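Local structure of glutathione-specific gamma-glutamylcyclotransferase (Saccharomyces cerevisiae S288c, 5HWK) at residues 21-26 against 104-109; 35-40 against 198-203. The protein catalyses the cleavage of glutathione into 5-oxo-L-proline and the dipeptide Cys-Gly, acting on glutathione but not on other gamma-glutamyl peptides. All blocks are in the same frame, centred on the assembly; numbering follows the deposited sequence.

Interaction 1 of 2, residues 21-26 against 104-109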
ATOM      1  N   PRO A  21       2.610   1.345 -13.626  1.00 26.87           N
ATOM      2  CA  PRO A  21       3.714   2.048 -14.281  1.00 30.25           C
ATOM      3  C   PRO A  21       3.899   1.558 -15.717  1.00 30.41           C
ATOM      4  O   PRO A  21       3.471   0.462 -16.104  1.00 30.76           O
ATOM      5  CB  PRO A  21       4.911   1.697 -13.399  1.00 30.93           C
ATOM      6  CG  PRO A  21       4.563   0.372 -12.807  1.00 29.55           C
ATOM      7  CD  PRO A  21       3.062   0.337 -12.654  1.00 26.37           C
ATOM      8  N   SER A  22       4.519   2.414 -16.525  1.00 33.79           N
ATOM      9  CA  SER A  22       4.820   2.059 -17.899  1.00 35.21           C
ATOM     10  C   SER A  22       5.889   0.991 -17.946  1.00 33.01           C
ATOM     11  O   SER A  22       6.786   0.927 -17.104  1.00 36.08           O
ATOM     12  CB  SER A  22       5.361   3.275 -18.656  1.00 39.04           C
ATOM     13  OG  SER A  22       4.566   4.416 -18.419  1.00 45.46           O
ATOM     14  N   HIS A  23       5.786   0.151 -18.951  1.00 32.57           N
ATOM     15  CA  HIS A  23       6.863  -0.731 -19.374  1.00 33.64           C
ATOM     16  C   HIS A  23       7.151  -1.876 -18.413  1.00 30.45           C
ATOM     17  O   HIS A  23       8.220  -2.512 -18.516  1.00 31.47           O
ATOM     18  CB  HIS A  23       8.137   0.051 -19.709  1.00 37.78           C
ATOM     19  CG  HIS A  23       8.014   0.856 -20.952  1.00 43.32           C
ATOM     20  ND1 HIS A  23       8.012   2.234 -20.956  1.00 47.34           N
ATOM     21  CD2 HIS A  23       7.842   0.474 -22.236  1.00 44.85           C
ATOM     22  CE1 HIS A  23       7.866   2.665 -22.195  1.00 47.37           C
ATOM     23  NE2 HIS A  23       7.759   1.617 -22.992  1.00 48.92           N
ATOM     24  N   TYR A  24       6.251  -2.181 -17.479  1.00 28.12           N
ATOM     25  CA  TYR A  24       6.497  -3.339 -16.634  1.00 26.41           C
ATOM     26  C   TYR A  24       6.483  -4.603 -17.486  1.00 26.47           C
ATOM     27  O   TYR A  24       5.754  -4.700 -18.488  1.00 28.15           O
ATOM     28  CB  TYR A  24       5.458  -3.435 -15.517  1.00 26.18           C
ATOM     29  CG  TYR A  24       4.067  -3.809 -15.946  1.00 25.74           C
ATOM     30  CD1 TYR A  24       3.725  -5.151 -16.139  1.00 27.25           C
ATOM     31  CD2 TYR A  24       3.076  -2.833 -16.101  1.00 27.06           C
ATOM     32  CE1 TYR A  24       2.442  -5.525 -16.532  1.00 29.22           C
ATOM     33  CE2 TYR A  24       1.800  -3.185 -16.498  1.00 28.74           C
ATOM     34  CZ  TYR A  24       1.482  -4.533 -16.680  1.00 29.86           C
ATOM     35  OH  TYR A  24       0.207  -4.907 -17.038  1.00 34.10           O
ATOM     36  N   THR A  25       7.267  -5.590 -17.070  1.00 26.46           N
ATOM     37  CA  THR A  25       7.219  -6.887 -17.749  1.00 27.07           C
ATOM     38  C   THR A  25       6.727  -8.035 -16.884  1.00 27.81           C
ATOM     39  O   THR A  25       6.532  -9.145 -17.420  1.00 31.51           O
ATOM     40  CB  THR A  25       8.574  -7.277 -18.341  1.00 29.22           C
ATOM     41  OG1 THR A  25       9.490  -7.357 -17.269  1.00 30.54           O
ATOM     42  CG2 THR A  25       9.066  -6.244 -19.354  1.00 29.74           C
ATOM     43  N   HIS A  26       6.528  -7.818 -15.585  1.00 27.17           N
ATOM     44  CA  HIS A  26       5.810  -8.726 -14.702  1.00 26.05           C
ATOM     45  C   HIS A  26       4.922  -7.892 -13.790  1.00 24.87           C
ATOM     46  O   HIS A  26       5.305  -6.779 -13.378  1.00 25.79           O
ATOM     47  CB  HIS A  26       6.769  -9.502 -13.781  1.00 27.83           C
ATOM     48  CG  HIS A  26       7.752 -10.358 -14.511  1.00 30.51           C
ATOM     49  ND1 HIS A  26       7.506 -11.674 -14.815  1.00 35.19           N
ATOM     50  CD2 HIS A  26       8.966 -10.067 -15.013  1.00 31.90           C
ATOM     51  CE1 HIS A  26       8.552 -12.176 -15.450  1.00 34.35           C
ATOM     52  NE2 HIS A  26       9.452 -11.218 -15.591  1.00 35.57           N
ATOM     53  N   ALA A 104      14.354   1.359 -15.752  1.00 41.24           N
ATOM     54  CA  ALA A 104      14.379   1.457 -14.295  1.00 39.79           C
ATOM     55  C   ALA A 104      14.503   2.904 -13.811  1.00 39.64           C
ATOM     56  O   ALA A 104      13.997   3.256 -12.740  1.00 39.15           O
ATOM     57  CB  ALA A 104      15.531   0.626 -13.736  1.00 42.11           C
ATOM     58  N   GLN A 105      15.153   3.764 -14.581  1.00 40.99           N
ATOM     59  CA  GLN A 105      15.332   5.098 -14.037  1.00 42.76           C
ATOM     60  C   GLN A 105      14.037   5.887 -14.013  1.00 41.72           C
ATOM     61  O   GLN A 105      13.968   6.906 -13.326  1.00 44.20           O
ATOM     62  CB  GLN A 105      16.443   5.860 -14.745  1.00 46.53           C
ATOM     63  CG  GLN A 105      16.114   6.355 -16.108  1.00 47.63           C
ATOM     64  CD  GLN A 105      17.354   6.926 -16.788  1.00 51.85           C
ATOM     65  OE1 GLN A 105      18.057   6.222 -17.523  1.00 54.46           O
ATOM     66  NE2 GLN A 105      17.632   8.202 -16.536  1.00 52.06           N
ATOM     67  N   GLU A 106      12.998   5.414 -14.692  1.00 36.48           N
ATOM     68  CA  GLU A 106      11.714   6.104 -14.653  1.00 34.78           C
ATOM     69  C   GLU A 106      11.011   5.952 -13.309  1.00 32.12           C
ATOM     70  O   GLU A 106      10.055   6.689 -13.031  1.00 31.58           O
ATOM     71  CB  GLU A 106      10.815   5.520 -15.730  1.00 36.72           C
ATOM     72  CG  GLU A 106      11.234   5.933 -17.117  1.00 40.74           C
ATOM     73  CD  GLU A 106      10.560   5.115 -18.188  1.00 46.52           C
ATOM     74  OE1 GLU A 106       9.453   4.602 -17.922  1.00 48.83           O
ATOM     75  OE2 GLU A 106      11.144   4.977 -19.291  1.00 49.48           O
ATOM     76  N   VAL A 107      11.438   4.990 -12.493  1.00 31.68           N
ATOM     77  CA  VAL A 107      10.792   4.751 -11.215  1.00 30.90           C
ATOM     78  C   VAL A 107      10.803   6.018 -10.366  1.00 31.46           C
ATOM     79  O   VAL A 107       9.829   6.329  -9.659  1.00 29.30           O
ATOM     80  CB  VAL A 107      11.465   3.546 -10.532  1.00 31.65           C
ATOM     81  CG1 VAL A 107      10.929   3.328  -9.153  1.00 31.94           C
ATOM     82  CG2 VAL A 107      11.215   2.306 -11.370  1.00 34.95           C
ATOM     83  N   ARG A 108      11.873   6.805 -10.469  1.00 29.93           N
ATOM     84  CA  ARG A 108      12.001   8.013  -9.674  1.00 31.60           C
ATOM     85  C   ARG A 108      11.008   9.083 -10.084  1.00 31.82           C
ATOM     86  O   ARG A 108      10.914  10.101  -9.387  1.00 34.32           O
ATOM     87  CB  ARG A 108      13.452   8.514  -9.745  1.00 38.28           C
ATOM     88  CG  ARG A 108      14.291   7.984  -8.600  1.00 45.16           C
ATOM     89  CD  ARG A 108      15.739   8.497  -8.523  1.00 47.82           C
ATOM     90  NE  ARG A 108      16.322   8.151  -7.231  1.00 51.75           N
ATOM     91  CZ  ARG A 108      16.710   6.924  -6.900  1.00 54.84           C
ATOM     92  NH1 ARG A 108      16.580   5.936  -7.775  1.00 57.66           N
ATOM     93  NH2 ARG A 108      17.232   6.679  -5.699  1.00 60.74           N
ATOM     94  N   GLU A 109      10.241   8.869 -11.159  1.00 30.95           N
ATOM     95  CA  GLU A 109       9.263   9.846 -11.622  1.00 31.75           C
ATOM     96  C   GLU A 109       7.832   9.317 -11.627  1.00 28.47           C
ATOM     97  O   GLU A 109       6.933  10.015 -12.109  1.00 30.86           O
ATOM     98  CB  GLU A 109       9.642  10.389 -13.011  1.00 35.22           C
ATOM     99  CG  GLU A 109      10.993  11.104 -13.044  1.00 39.22           C
TER
HETATM  100  O   HOH W   1       8.860   2.613 -16.354  1.00 44.69           O
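Glu106 reaches toward the loop of His23 and Ser22, and a single water makes the link: it donates to Ser22 O at 2.8 Å and to Glu106 OE1 at 2.6 Å. Direct contact is sparse. OE1 lies near the plane of the His23 imidazole, at its ND1 edge, but the distance of 4.1 Å between His23 ND1 and Glu106 OE1 is too long for a hydrogen bond, and the ring and carboxylate planes stand 65° apart. Ser22 CB adds only a loose touch, 4.4 Å from the same Glu106 OE1.

The segments belong to two loops of the ChaC-like fold: residues 104-109 lie in the connection between strands 91-99 and 119-129, whereas residues 21-26 lead from helix 15-18 into strand 26-33. Residues 104-108 have helical backbone angles, and within this turn Val107 N bonds to Ala104 O and Glu109 N to Glu106 O.

A chi2 of 167° stretches the Glu106 side chain out and carries its carboxylate up to the bridging water. OE2 takes a hydrogen bond from His103 ND1 while OE1 takes the water. The carboxylate might favour a positive charge somewhere on the pair of His23 and His103. With chi1 at -70° the His23 imidazole is swung to the side of its own amide nitrogen, and there it stacks with the ring of His103.

Interaction 2 of 2, residues 35-40 against 198-203; sequences FARRFW and AKLEQA
A single methyl group, Leu200 CD2, meets both a charged group and an aromatic ring: it sits over one face of the Arg37 guanidinium and at the edge of the Phe39 ring. The guanidinium contact is loose, with CD2 of Leu200 4.2 Å from Arg37 NE. Toward the ring it is closer, with Leu200 CD2 at 3.8 Å from Phe39 CE1 and 3.9 Å from Phe39 CZ, and CD2 lies in the ring plane, so this is edge packing and not a CH-pi contact.

Leu200 projects from helix 193-205 with CG anti to the backbone N (chi1 177°). Arg37 leaves strand 35-40 extended and then bends at chi3 (52°), which turns a flat side of its head to the methyl. Phe39 follows at the centre of an inverse gamma turn, where the chain turns a corner. Leu221 of helix 219-232 touches both Phe39 and Leu200.

Arg37 NH1 and NH2 are bonded away from the leucine: NH1 to Tyr13 O and Ile93 O, and NH2 in a salt bridge with Asp218. Tyr13 is a substrate-binding residue by similarity and lines the benzoic acid pocket, so the bond from this buried cation to its carbonyl is consistent with helping to hold the backbone at residue 13.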
ATOM      1  N   PHE A  35       4.164  -4.657   6.594  1.00 31.16           N
ATOM      2  CA  PHE A  35       3.613  -3.307   6.489  1.00 29.21           C
ATOM      3  C   PHE A  35       2.112  -3.396   6.679  1.00 29.50           C
ATOM      4  O   PHE A  35       1.483  -4.395   6.308  1.00 32.89           O
ATOM      5  CB  PHE A  35       3.889  -2.731   5.093  1.00 30.06           C
ATOM      6  CG  PHE A  35       5.356  -2.483   4.800  1.00 32.80           C
ATOM      7  CD1 PHE A  35       6.178  -3.484   4.264  1.00 36.57           C
ATOM      8  CD2 PHE A  35       5.923  -1.237   5.074  1.00 34.56           C
ATOM      9  CE1 PHE A  35       7.515  -3.232   4.019  1.00 37.70           C
ATOM     10  CE2 PHE A  35       7.281  -0.996   4.829  1.00 36.48           C
ATOM     11  CZ  PHE A  35       8.063  -1.980   4.297  1.00 38.45           C
ATOM     12  N   ALA A  36       1.530  -2.340   7.237  1.00 26.48           N
ATOM     13  CA  ALA A  36       0.088  -2.155   7.222  1.00 25.71           C
ATOM     14  C   ALA A  36      -0.233  -0.984   6.298  1.00 22.82           C
ATOM     15  O   ALA A  36       0.458   0.036   6.318  1.00 25.14           O
ATOM     16  CB  ALA A  36      -0.401  -1.751   8.619  1.00 27.86           C
ATOM     17  N   ARG A  37      -1.326  -1.082   5.550  1.00 21.55           N
ATOM     18  CA  ARG A  37      -1.752   0.014   4.670  1.00 20.02           C
ATOM     19  C   ARG A  37      -2.883   0.792   5.353  1.00 20.03           C
ATOM     20  O   ARG A  37      -3.830   0.181   5.855  1.00 21.04           O
ATOM     21  CB  ARG A  37      -2.254  -0.521   3.334  1.00 22.02           C
ATOM     22  CG  ARG A  37      -2.895   0.530   2.428  1.00 22.07           C
ATOM     23  CD  ARG A  37      -3.297  -0.009   1.071  1.00 23.46           C
ATOM     24  NE  ARG A  37      -4.097  -1.198   1.235  1.00 23.15           N
ATOM     25  CZ  ARG A  37      -3.958  -2.283   0.481  1.00 23.89           C
ATOM     26  NH1 ARG A  37      -3.194  -2.250  -0.624  1.00 25.36           N
ATOM     27  NH2 ARG A  37      -4.604  -3.399   0.793  1.00 26.41           N
ATOM     28  N   ARG A  38      -2.743   2.116   5.429  1.00 19.49           N
ATOM     29  CA  ARG A  38      -3.756   2.941   6.078  1.00 18.98           C
ATOM     30  C   ARG A  38      -3.963   4.183   5.231  1.00 18.93           C
ATOM     31  O   ARG A  38      -3.041   4.683   4.586  1.00 19.12           O
ATOM     32  CB  ARG A  38      -3.295   3.379   7.498  1.00 19.61           C
ATOM     33  CG  ARG A  38      -3.262   2.257   8.551  1.00 20.15           C
ATOM     34  CD  ARG A  38      -4.660   1.762   8.835  1.00 20.75           C
ATOM     35  NE  ARG A  38      -4.762   0.735   9.868  1.00 21.83           N
ATOM     36  CZ  ARG A  38      -4.693  -0.576   9.648  1.00 22.21           C
ATOM     37  NH1 ARG A  38      -4.426  -1.048   8.426  1.00 23.05           N
ATOM     38  NH2 ARG A  38      -4.864  -1.416  10.669  1.00 24.41           N
ATOM     39  N   PHE A  39      -5.180   4.742   5.300  1.00 17.96           N
ATOM     40  CA  PHE A  39      -5.474   5.976   4.558  1.00 17.69           C
ATOM     41  C   PHE A  39      -5.135   7.188   5.439  1.00 18.16           C
ATOM     42  O   PHE A  39      -5.978   8.004   5.831  1.00 20.27           O
ATOM     43  CB  PHE A  39      -6.923   6.003   4.085  1.00 18.64           C
ATOM     44  CG  PHE A  39      -7.172   5.300   2.764  1.00 19.15           C
ATOM     45  CD1 PHE A  39      -6.684   4.032   2.518  1.00 20.81           C
ATOM     46  CD2 PHE A  39      -7.954   5.920   1.789  1.00 21.07           C
ATOM     47  CE1 PHE A  39      -6.946   3.390   1.314  1.00 23.33           C
ATOM     48  CE2 PHE A  39      -8.251   5.295   0.621  1.00 21.65           C
ATOM     49  CZ  PHE A  39      -7.736   4.041   0.359  1.00 22.67           C
ATOM     50  N   TRP A  40      -3.849   7.244   5.808  1.00 19.52           N
ATOM     51  CA  TRP A  40      -3.277   8.204   6.743  1.00 19.74           C
ATOM     52  C   TRP A  40      -2.365   9.215   6.076  1.00 19.27           C
ATOM     53  O   TRP A  40      -1.545   9.852   6.762  1.00 20.55           O
ATOM     54  CB  TRP A  40      -2.578   7.486   7.883  1.00 22.32           C
ATOM     55  CG  TRP A  40      -3.505   6.739   8.776  1.00 21.28           C
ATOM     56  CD1 TRP A  40      -4.887   6.745   8.748  1.00 22.21           C
ATOM     57  CD2 TRP A  40      -3.127   5.939   9.892  1.00 22.98           C
ATOM     58  NE1 TRP A  40      -5.371   5.945   9.758  1.00 22.38           N
ATOM     59  CE2 TRP A  40      -4.311   5.440  10.477  1.00 21.95           C
ATOM     60  CE3 TRP A  40      -1.895   5.551  10.425  1.00 23.39           C
ATOM     61  CZ2 TRP A  40      -4.296   4.575  11.573  1.00 24.43           C
ATOM     62  CZ3 TRP A  40      -1.885   4.691  11.524  1.00 25.04           C
ATOM     63  CH2 TRP A  40      -3.077   4.223  12.082  1.00 26.68           C
ATOM     64  N   ALA A 198     -12.918   3.332  -3.854  1.00 18.09           N
ATOM     65  CA  ALA A 198     -13.632   2.313  -4.608  1.00 19.65           C
ATOM     66  C   ALA A 198     -12.743   1.656  -5.660  1.00 20.34           C
ATOM     67  O   ALA A 198     -12.900   0.445  -5.952  1.00 22.65           O
ATOM     68  CB  ALA A 198     -14.859   2.964  -5.291  1.00 20.82           C
ATOM     69  N   LYS A 199     -11.866   2.442  -6.299  1.00 19.73           N
ATOM     70  CA  LYS A 199     -10.985   1.818  -7.293  1.00 19.89           C
ATOM     71  C   LYS A 199     -10.031   0.850  -6.632  1.00 19.33           C
ATOM     72  O   LYS A 199      -9.721  -0.188  -7.207  1.00 21.38           O
ATOM     73  CB  LYS A 199     -10.222   2.877  -8.077  1.00 21.88           C
ATOM     74  CG  LYS A 199     -11.082   3.555  -9.162  1.00 23.17           C
ATOM     75  CD  LYS A 199     -10.219   4.506  -9.940  1.00 27.75           C
ATOM     76  CE  LYS A 199     -10.885   5.169 -11.110  1.00 33.11           C
ATOM     77  NZ  LYS A 199     -11.467   4.171 -12.078  1.00 36.16           N
ATOM     78  N   LEU A 200      -9.535   1.187  -5.432  1.00 19.14           N
ATOM     79  CA  LEU A 200      -8.605   0.267  -4.747  1.00 19.63           C
ATOM     80  C   LEU A 200      -9.347  -1.009  -4.362  1.00 21.79           C
ATOM     81  O   LEU A 200      -8.868  -2.114  -4.607  1.00 23.30           O
ATOM     82  CB  LEU A 200      -8.031   0.965  -3.506  1.00 20.57           C
ATOM     83  CG  LEU A 200      -7.098   0.058  -2.675  1.00 24.42           C
ATOM     84  CD1 LEU A 200      -5.924  -0.526  -3.526  1.00 25.14           C
ATOM     85  CD2 LEU A 200      -6.596   0.833  -1.450  1.00 25.35           C
ATOM     86  N   GLU A 201     -10.550  -0.877  -3.806  1.00 22.76           N
ATOM     87  CA  GLU A 201     -11.338  -2.052  -3.461  1.00 26.72           C
ATOM     88  C   GLU A 201     -11.632  -2.913  -4.698  1.00 26.69           C
ATOM     89  O   GLU A 201     -11.559  -4.146  -4.637  1.00 31.10           O
ATOM     90  CB  GLU A 201     -12.628  -1.595  -2.756  1.00 29.98           C
ATOM     91  N   GLN A 202     -11.999  -2.282  -5.821  1.00 25.80           N
ATOM     92  CA  GLN A 202     -12.219  -3.020  -7.063  1.00 25.54           C
ATOM     93  C   GLN A 202     -10.974  -3.797  -7.458  1.00 24.35           C
ATOM     94  O   GLN A 202     -11.049  -4.978  -7.846  1.00 26.98           O
ATOM     95  CB  GLN A 202     -12.594  -2.040  -8.207  1.00 27.44           C
ATOM     96  CG  GLN A 202     -12.847  -2.696  -9.599  1.00 30.50           C
ATOM     97  CD  GLN A 202     -13.064  -1.675 -10.701  1.00 34.49           C
ATOM     98  OE1 GLN A 202     -12.288  -0.735 -10.889  1.00 35.96           O
ATOM     99  NE2 GLN A 202     -14.171  -1.825 -11.411  1.00 36.90           N
ATOM    100  N   ALA A 203      -9.834  -3.130  -7.417  1.00 24.02           N
ATOM    101  CA  ALA A 203      -8.598  -3.757  -7.863  1.00 25.52           C
ATOM    102  C   ALA A 203      -8.241  -4.937  -6.981  1.00 26.32           C
ATOM    103  O   ALA A 203      -7.838  -5.999  -7.501  1.00 28.28           O
ATOM    104  CB  ALA A 203      -7.486  -2.730  -7.891  1.00 27.23           C
TER

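Interactions 1 and 2 have centres about 21 Å apart and nearest atoms about 12 Å apart, so they do not touch. Their segments alternate along the chain, in the order 21-26, 35-40, 104-109, 198-203. Strand 26-33 follows the first loop in the six-stranded antiparallel sheet, and 35-40 then enters the separate three-stranded one. The centre of interaction 1, a surface contact, lies about 17 Å from that of the chain, and that of interaction 2, a buried contact, about 6 Å. The bound benzoic acid is about 14 Å from the Ser22 side chain and about 7 Å from that of Leu200; interaction 2 is the nearer, though Val107 O of 104-109 bonds to Tyr161 OH of the pocket.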